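PDB 6KBC: CghA from Chaetomium globosum, which belongs to a beta-rich, two-domain family of the calycin clan and holds the ligand WK1 in a pocket. Local coordinates for residues P5-L10 and V99-S104; S30-P35 and R228-M233. All coordinates share one frame; numbering follows the deposited sequence.

How the interactions relate
From the N terminus the chain first lays down strand 6-10, then runs through the loop holding residues 30-35, and only later forms strand 99-105, which returns beside strand 6-10. Interaction 1 thus closes a long excursion that includes strands 46-54, 60-69, 77-85 and 90-96. Interaction 2 starts inside this excursion and ends outside it, where strand 223-231 meets residues 30-35, so the two closures cross rather than nest. They also touch: the Phe34 ring packs against Phe6 and Ser8, and Pro35 against Val102. The loop thereby bridges the strand pair of interaction 1 and the strands 46-54, 181-200 and 223-231 around interaction 2.

Interaction 1 (P5-L10 and V99-S104); sequences PFISLL and VSVVTS
Leu9 reaches across to Val99 and Val101 with one methyl: its CD1 lies 3.7 Å from Val101 CB and equally near Val99 CG1. The leucine CG stands anti to the backbone N (chi1 170°), and the chain turns at chi2 to bring CD1 over the neighbouring strand. Val101 answers with CG2, also anti to its own N. This methyl sits 3.5 Å from Ser8 O and also 4.1 Å from Ile7 CG1, the isoleucine and valine side chains crossing at a slant. Thr103 adds its CB, 3.5 Å from Phe6 O. Together Ile7, Leu9, Val101 and Thr103 form the more exposed face of an antiparallel strand pair.

On the reverse face are Phe6, Ser8, Leu10, Ser100, Val102 and Ser104. The Phe6 ring meets Ser104 O at its edge, close to the ring plane, with CD2 3.6 Å from that oxygen. The hydrogen-bonded pairs are Phe6-Ser104, Ser8-Val102 and Leu10-Ser100. Ser8 N to Val102 O, at 2.9 Å, is almost straight (173° at the hydrogen), whereas Phe6 N to Ser104 O is weak. Val101 CA adds a CA-H...O contact of 3.2 Å to Ser8 O.

Strand 99-105 also pairs with strand 113-119, whereas 6-10 has 99-105 as its one strand partner and so forms an edge strand of the N-terminal domain, which belongs to the calycin clan. Arg68 of strand 60-69 spans the buried face, bonding Ser8 OG through NH1 and Ser100 OG through NE; Ser8 OG also bonds to Ala38 O. The face of Ile7, Leu9 and Val101 thus meets mainly through aliphatic contacts, whereas the other mixes apolar side chains with buried Ser8 and Ser100 hydroxyls, whose bonds to Arg68 would help to fix its guanidinium plane.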
ATOM      1  N   PRO A   5     -21.865  -8.090 -17.336  1.00 61.36           N
ATOM      2  CA  PRO A   5     -20.674  -7.520 -16.705  1.00 61.27           C
ATOM      3  C   PRO A   5     -21.021  -6.495 -15.627  1.00 56.36           C
ATOM      4  O   PRO A   5     -21.684  -5.500 -15.927  1.00 57.26           O
ATOM      5  CB  PRO A   5     -19.959  -6.848 -17.875  1.00 60.43           C
ATOM      6  CG  PRO A   5     -20.297  -7.701 -19.043  1.00 60.14           C
ATOM      7  CD  PRO A   5     -21.663  -8.311 -18.779  1.00 69.77           C
ATOM      8  N   PHE A   6     -20.591  -6.727 -14.388  1.00 55.12           N
ATOM      9  CA  PHE A   6     -20.782  -5.723 -13.352  1.00 46.82           C
ATOM     10  C   PHE A   6     -20.013  -4.471 -13.731  1.00 45.31           C
ATOM     11  O   PHE A   6     -18.859  -4.547 -14.154  1.00 46.74           O
ATOM     12  CB  PHE A   6     -20.309  -6.237 -11.998  1.00 47.33           C
ATOM     13  CG  PHE A   6     -21.090  -7.404 -11.486  1.00 42.71           C
ATOM     14  CD1 PHE A   6     -22.320  -7.221 -10.885  1.00 50.13           C
ATOM     15  CD2 PHE A   6     -20.573  -8.678 -11.564  1.00 44.16           C
ATOM     16  CE1 PHE A   6     -23.031  -8.293 -10.405  1.00 47.00           C
ATOM     17  CE2 PHE A   6     -21.277  -9.750 -11.082  1.00 44.33           C
ATOM     18  CZ  PHE A   6     -22.508  -9.559 -10.505  1.00 46.08           C
ATOM     19  N   ILE A   7     -20.655  -3.318 -13.604  1.00 44.44           N
ATOM     20  CA  ILE A   7     -20.063  -2.064 -14.046  1.00 47.14           C
ATOM     21  C   ILE A   7     -20.297  -0.997 -12.985  1.00 48.80           C
ATOM     22  O   ILE A   7     -21.436  -0.753 -12.571  1.00 50.20           O
ATOM     23  CB  ILE A   7     -20.624  -1.611 -15.409  1.00 49.34           C
ATOM     24  CG1 ILE A   7     -20.070  -0.226 -15.764  1.00 49.80           C
ATOM     25  CG2 ILE A   7     -22.157  -1.651 -15.415  1.00 47.33           C
ATOM     26  CD1 ILE A   7     -20.281   0.184 -17.209  1.00 53.19           C
ATOM     27  N   SER A   8     -19.212  -0.376 -12.533  1.00 46.08           N
ATOM     28  CA  SER A   8     -19.262   0.830 -11.719  1.00 42.57           C
ATOM     29  C   SER A   8     -18.632   1.938 -12.544  1.00 45.41           C
ATOM     30  O   SER A   8     -17.409   1.963 -12.723  1.00 46.78           O
ATOM     31  CB  SER A   8     -18.530   0.640 -10.391  1.00 46.60           C
ATOM     32  OG  SER A   8     -18.395   1.878  -9.719  1.00 44.24           O
ATOM     33  N   LEU A   9     -19.457   2.849 -13.054  1.00 47.26           N
ATOM     34  CA  LEU A   9     -18.986   3.917 -13.925  1.00 45.88           C
ATOM     35  C   LEU A   9     -19.288   5.262 -13.282  1.00 55.31           C
ATOM     36  O   LEU A   9     -20.454   5.630 -13.105  1.00 55.47           O
ATOM     37  CB  LEU A   9     -19.619   3.813 -15.313  1.00 50.58           C
ATOM     38  CG  LEU A   9     -19.416   4.981 -16.276  1.00 54.67           C
ATOM     39  CD1 LEU A   9     -17.945   5.166 -16.593  1.00 52.92           C
ATOM     40  CD2 LEU A   9     -20.200   4.736 -17.562  1.00 60.56           C
ATOM     41  N   LEU A  10     -18.228   5.987 -12.940  1.00 47.52           N
ATOM     42  CA  LEU A  10     -18.301   7.289 -12.300  1.00 48.80           C
ATOM     43  C   LEU A  10     -17.664   8.302 -13.234  1.00 51.47           C
ATOM     44  O   LEU A  10     -16.484   8.183 -13.577  1.00 51.73           O
ATOM     45  CB  LEU A  10     -17.608   7.277 -10.932  1.00 48.68           C
ATOM     46  CG  LEU A  10     -18.210   6.476  -9.775  1.00 50.47           C
ATOM     47  CD1 LEU A  10     -18.190   5.010 -10.036  1.00 52.32           C
ATOM     48  CD2 LEU A  10     -17.408   6.756  -8.516  1.00 47.17           C
ATOM     49  N   VAL A  99     -13.044  10.244 -15.528  1.00 43.91           N
ATOM     50  CA  VAL A  99     -13.773   8.984 -15.599  1.00 48.35           C
ATOM     51  C   VAL A  99     -13.010   7.912 -14.839  1.00 48.58           C
ATOM     52  O   VAL A  99     -11.809   7.716 -15.063  1.00 46.70           O
ATOM     53  CB  VAL A  99     -14.009   8.524 -17.052  1.00 48.13           C
ATOM     54  CG1 VAL A  99     -14.917   7.310 -17.071  1.00 50.44           C
ATOM     55  CG2 VAL A  99     -14.622   9.636 -17.873  1.00 51.32           C
ATOM     56  N   SER A 100     -13.718   7.200 -13.970  1.00 42.10           N
ATOM     57  CA  SER A 100     -13.227   5.982 -13.342  1.00 43.47           C
ATOM     58  C   SER A 100     -14.272   4.903 -13.520  1.00 42.74           C
ATOM     59  O   SER A 100     -15.382   5.024 -12.997  1.00 45.38           O
ATOM     60  CB  SER A 100     -12.941   6.178 -11.851  1.00 42.31           C
ATOM     61  OG  SER A 100     -12.549   4.938 -11.280  1.00 40.27           O
ATOM     62  N   VAL A 101     -13.915   3.838 -14.225  1.00 41.73           N
ATOM     63  CA  VAL A 101     -14.829   2.728 -14.432  1.00 41.77           C
ATOM     64  C   VAL A 101     -14.142   1.438 -14.023  1.00 40.93           C
ATOM     65  O   VAL A 101     -12.991   1.188 -14.399  1.00 41.35           O
ATOM     66  CB  VAL A 101     -15.334   2.665 -15.890  1.00 43.32           C
ATOM     67  CG1 VAL A 101     -14.195   2.443 -16.863  1.00 43.28           C
ATOM     68  CG2 VAL A 101     -16.360   1.561 -16.030  1.00 41.61           C
ATOM     69  N   VAL A 102     -14.841   0.628 -13.235  1.00 38.22           N
ATOM     70  CA  VAL A 102     -14.374  -0.700 -12.867  1.00 38.28           C
ATOM     71  C   VAL A 102     -15.436  -1.703 -13.279  1.00 42.57           C
ATOM     72  O   VAL A 102     -16.618  -1.530 -12.962  1.00 43.03           O
ATOM     73  CB  VAL A 102     -14.077  -0.813 -11.363  1.00 37.56           C
ATOM     74  CG1 VAL A 102     -13.594  -2.226 -11.035  1.00 36.94           C
ATOM     75  CG2 VAL A 102     -13.046   0.225 -10.963  1.00 37.36           C
ATOM     76  N   THR A 103     -15.013  -2.739 -13.987  1.00 40.29           N
ATOM     77  CA  THR A 103     -15.895  -3.807 -14.410  1.00 39.62           C
ATOM     78  C   THR A 103     -15.384  -5.122 -13.851  1.00 41.70           C
ATOM     79  O   THR A 103     -14.178  -5.320 -13.700  1.00 44.30           O
ATOM     80  CB  THR A 103     -15.977  -3.881 -15.935  1.00 42.75           C
ATOM     81  OG1 THR A 103     -14.705  -4.290 -16.452  1.00 46.90           O
ATOM     82  CG2 THR A 103     -16.337  -2.524 -16.516  1.00 40.31           C
ATOM     83  N   SER A 104     -16.311  -6.015 -13.532  1.00 40.68           N
ATOM     84  CA  SER A 104     -15.978  -7.369 -13.120  1.00 41.28           C
ATOM     85  C   SER A 104     -16.744  -8.327 -14.020  1.00 46.33           C
ATOM     86  O   SER A 104     -17.976  -8.263 -14.086  1.00 43.80           O
ATOM     87  CB  SER A 104     -16.322  -7.601 -11.649  1.00 37.90           C
ATOM     88  OG  SER A 104     -15.893  -8.882 -11.235  1.00 38.69           O
TER

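Interaction 2 (S30-P35 and R228-M233); sequences SGNLFP and RSWLPM
Asn32 O is gripped by two nitrogens of Arg228, NE at 2.8 Å and NH2 at 3.1 Å, in a side-on approach with the oxygen near the guanidinium plane. NH2 lies nearly in line with the carbonyl bond of Asn32, whereas NE comes from above the carbonyl plane. NH2 also gives a weak bond to Phe34 O, 3.1 Å away, and forms a salt bridge with Glu47 of strand 46-54. Arg228 CG passes 3.6 Å from Gly31 O, and beyond it a bend at chi2 (64°) turns CD. Trp230 CE3 lies over the centre of one guanidinium face, 3.9 Å above the plane, with the indole tilted against it.

Arg228 and Trp230 sit on strand 223-231, which pairs antiparallel with strands 46-54 and 181-200 in the N-terminal calycin-type domain. The facing loop is shaped by an ST turn, in which Ser30 OG accepts from Asn32 N at 2.8 Å. Asn32 ND2 bonds back to Ser30 O from above that carbonyl plane.

The Asn32 side chain crosses the far end of the indole. Its CB lies 3.8 Å from both CZ3 and CH2 of Trp230, and the amide and ring planes are 26° apart. Lys36 bonds to Asn32 OD1 and makes a cation-pi contact with Trp230, while Tyr182 stacks on the same indole. One residue further along the strand, Leu231 touches WK1 in the ligand pocket.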
ATOM      1  N   SER A  30     -12.262 -13.038  -0.828  1.00 34.96           N
ATOM      2  CA  SER A  30     -12.315 -12.372  -2.118  1.00 34.64           C
ATOM      3  C   SER A  30     -11.348 -11.200  -2.133  1.00 35.67           C
ATOM      4  O   SER A  30     -11.102 -10.563  -1.105  1.00 32.87           O
ATOM      5  CB  SER A  30     -13.739 -11.889  -2.422  1.00 32.89           C
ATOM      6  OG  SER A  30     -13.765 -10.927  -3.455  1.00 32.90           O
ATOM      7  N   GLY A  31     -10.805 -10.922  -3.319  1.00 32.58           N
ATOM      8  CA  GLY A  31     -10.070  -9.689  -3.523  1.00 29.73           C
ATOM      9  C   GLY A  31     -10.893  -8.446  -3.273  1.00 35.83           C
ATOM     10  O   GLY A  31     -10.324  -7.376  -3.025  1.00 28.67           O
ATOM     11  N   ASN A  32     -12.225  -8.557  -3.330  1.00 33.51           N
ATOM     12  CA  ASN A  32     -13.110  -7.412  -3.117  1.00 30.45           C
ATOM     13  C   ASN A  32     -12.804  -6.278  -4.084  1.00 31.98           C
ATOM     14  O   ASN A  32     -12.982  -5.105  -3.755  1.00 32.42           O
ATOM     15  CB  ASN A  32     -13.041  -6.905  -1.673  1.00 32.43           C
ATOM     16  CG  ASN A  32     -13.867  -7.740  -0.722  1.00 32.73           C
ATOM     17  OD1 ASN A  32     -15.002  -7.377  -0.391  1.00 35.90           O
ATOM     18  ND2 ASN A  32     -13.311  -8.850  -0.268  1.00 30.98           N
ATOM     19  N   LEU A  33     -12.352  -6.621  -5.287  1.00 29.17           N
ATOM     20  CA  LEU A  33     -11.826  -5.609  -6.193  1.00 31.32           C
ATOM     21  C   LEU A  33     -12.916  -4.722  -6.768  1.00 31.84           C
ATOM     22  O   LEU A  33     -12.637  -3.584  -7.171  1.00 34.26           O
ATOM     23  CB  LEU A  33     -11.050  -6.281  -7.330  1.00 32.86           C
ATOM     24  CG  LEU A  33      -9.810  -7.018  -6.845  1.00 32.41           C
ATOM     25  CD1 LEU A  33      -9.073  -7.680  -8.017  1.00 32.64           C
ATOM     26  CD2 LEU A  33      -8.919  -6.042  -6.071  1.00 32.58           C
ATOM     27  N   PHE A  34     -14.146  -5.215  -6.844  1.00 34.17           N
ATOM     28  CA  PHE A  34     -15.214  -4.378  -7.365  1.00 35.68           C
ATOM     29  C   PHE A  34     -15.545  -3.270  -6.364  1.00 33.96           C
ATOM     30  O   PHE A  34     -15.583  -3.516  -5.154  1.00 36.35           O
ATOM     31  CB  PHE A  34     -16.457  -5.214  -7.670  1.00 39.68           C
ATOM     32  CG  PHE A  34     -17.484  -4.477  -8.478  1.00 41.76           C
ATOM     33  CD1 PHE A  34     -17.313  -4.305  -9.846  1.00 40.04           C
ATOM     34  CD2 PHE A  34     -18.603  -3.929  -7.870  1.00 43.01           C
ATOM     35  CE1 PHE A  34     -18.254  -3.614 -10.598  1.00 40.99           C
ATOM     36  CE2 PHE A  34     -19.544  -3.237  -8.616  1.00 44.96           C
ATOM     37  CZ  PHE A  34     -19.370  -3.080  -9.978  1.00 42.97           C
ATOM     38  N   PRO A  35     -15.770  -2.043  -6.832  1.00 36.22           N
ATOM     39  CA  PRO A  35     -15.953  -0.919  -5.908  1.00 36.23           C
ATOM     40  C   PRO A  35     -17.092  -1.153  -4.926  1.00 40.56           C
ATOM     41  O   PRO A  35     -18.123  -1.742  -5.262  1.00 38.67           O
ATOM     42  CB  PRO A  35     -16.256   0.258  -6.839  1.00 36.81           C
ATOM     43  CG  PRO A  35     -15.612  -0.113  -8.124  1.00 35.43           C
ATOM     44  CD  PRO A  35     -15.735  -1.600  -8.236  1.00 35.76           C
ATOM     45  N   ARG A 228      -5.673  -3.541  -1.598  1.00 26.45           N
ATOM     46  CA  ARG A 228      -7.040  -3.088  -1.820  1.00 24.66           C
ATOM     47  C   ARG A 228      -7.553  -2.476  -0.534  1.00 24.22           C
ATOM     48  O   ARG A 228      -7.415  -3.077   0.535  1.00 26.04           O
ATOM     49  CB  ARG A 228      -7.937  -4.249  -2.258  1.00 26.98           C
ATOM     50  CG  ARG A 228      -9.421  -3.937  -2.307  1.00 28.74           C
ATOM     51  CD  ARG A 228      -9.773  -2.880  -3.328  1.00 29.94           C
ATOM     52  NE  ARG A 228     -11.216  -2.896  -3.570  1.00 32.41           N
ATOM     53  CZ  ARG A 228     -12.025  -1.845  -3.454  1.00 32.37           C
ATOM     54  NH1 ARG A 228     -11.558  -0.658  -3.104  1.00 31.78           N
ATOM     55  NH2 ARG A 228     -13.322  -1.984  -3.703  1.00 36.59           N
ATOM     56  N   SER A 229      -8.146  -1.294  -0.641  1.00 26.61           N
ATOM     57  CA  SER A 229      -8.608  -0.571   0.526  1.00 27.39           C
ATOM     58  C   SER A 229      -9.912   0.143   0.211  1.00 30.46           C
ATOM     59  O   SER A 229     -10.161   0.553  -0.929  1.00 30.30           O
ATOM     60  CB  SER A 229      -7.574   0.448   0.991  1.00 26.22           C
ATOM     61  OG  SER A 229      -8.070   1.253   2.056  1.00 27.61           O
ATOM     62  N   TRP A 230     -10.740   0.289   1.240  1.00 27.92           N
ATOM     63  CA  TRP A 230     -11.852   1.229   1.167  1.00 32.80           C
ATOM     64  C   TRP A 230     -12.246   1.646   2.577  1.00 31.07           C
ATOM     65  O   TRP A 230     -12.161   0.857   3.520  1.00 29.49           O
ATOM     66  CB  TRP A 230     -13.039   0.633   0.401  1.00 29.92           C
ATOM     67  CG  TRP A 230     -13.738  -0.480   1.108  1.00 30.51           C
ATOM     68  CD1 TRP A 230     -14.839  -0.381   1.912  1.00 31.91           C
ATOM     69  CD2 TRP A 230     -13.408  -1.873   1.048  1.00 29.27           C
ATOM     70  NE1 TRP A 230     -15.205  -1.629   2.363  1.00 29.92           N
ATOM     71  CE2 TRP A 230     -14.338  -2.559   1.853  1.00 29.59           C
ATOM     72  CE3 TRP A 230     -12.405  -2.605   0.407  1.00 28.31           C
ATOM     73  CZ2 TRP A 230     -14.297  -3.940   2.028  1.00 30.65           C
ATOM     74  CZ3 TRP A 230     -12.369  -3.967   0.579  1.00 30.81           C
ATOM     75  CH2 TRP A 230     -13.309  -4.624   1.381  1.00 31.47           C
ATOM     76  N   LEU A 231     -12.667   2.901   2.702  1.00 31.84           N
ATOM     77  CA  LEU A 231     -13.059   3.528   3.960  1.00 38.13           C
ATOM     78  C   LEU A 231     -14.269   4.406   3.680  1.00 39.58           C
ATOM     79  O   LEU A 231     -14.268   5.144   2.685  1.00 39.80           O
ATOM     80  CB  LEU A 231     -11.947   4.414   4.530  1.00 35.30           C
ATOM     81  CG  LEU A 231     -10.756   3.779   5.200  1.00 41.27           C
ATOM     82  CD1 LEU A 231      -9.730   3.402   4.129  1.00 36.62           C
ATOM     83  CD2 LEU A 231     -10.186   4.802   6.176  1.00 35.32           C
ATOM     84  N   PRO A 232     -15.290   4.377   4.536  1.00 38.61           N
ATOM     85  CA  PRO A 232     -16.430   5.290   4.372  1.00 36.66           C
ATOM     86  C   PRO A 232     -16.255   6.631   5.064  1.00 40.70           C
ATOM     87  O   PRO A 232     -17.180   7.446   5.032  1.00 42.89           O
ATOM     88  CB  PRO A 232     -17.575   4.500   5.016  1.00 42.59           C
ATOM     89  CG  PRO A 232     -16.910   3.730   6.099  1.00 40.23           C
ATOM     90  CD  PRO A 232     -15.530   3.372   5.586  1.00 39.09           C
ATOM     91  N   MET A 233     -15.096   6.821   5.696  1.00 39.20           N
ATOM     92  CA  MET A 233     -14.771   8.070   6.419  1.00 41.34           C
ATOM     93  C   MET A 233     -13.431   8.618   5.934  1.00 40.54           C
ATOM     94  O   MET A 233     -12.631   7.858   5.431  1.00 39.78           O
ATOM     95  CB  MET A 233     -14.735   7.848   7.932  1.00 44.88           C
ATOM     96  CG  MET A 233     -13.482   7.177   8.447  1.00 42.59           C
ATOM     97  SD  MET A 233     -13.356   5.435   8.112  1.00 46.67           S
ATOM     98  CE  MET A 233     -14.497   4.711   9.270  1.00 43.04           C
TER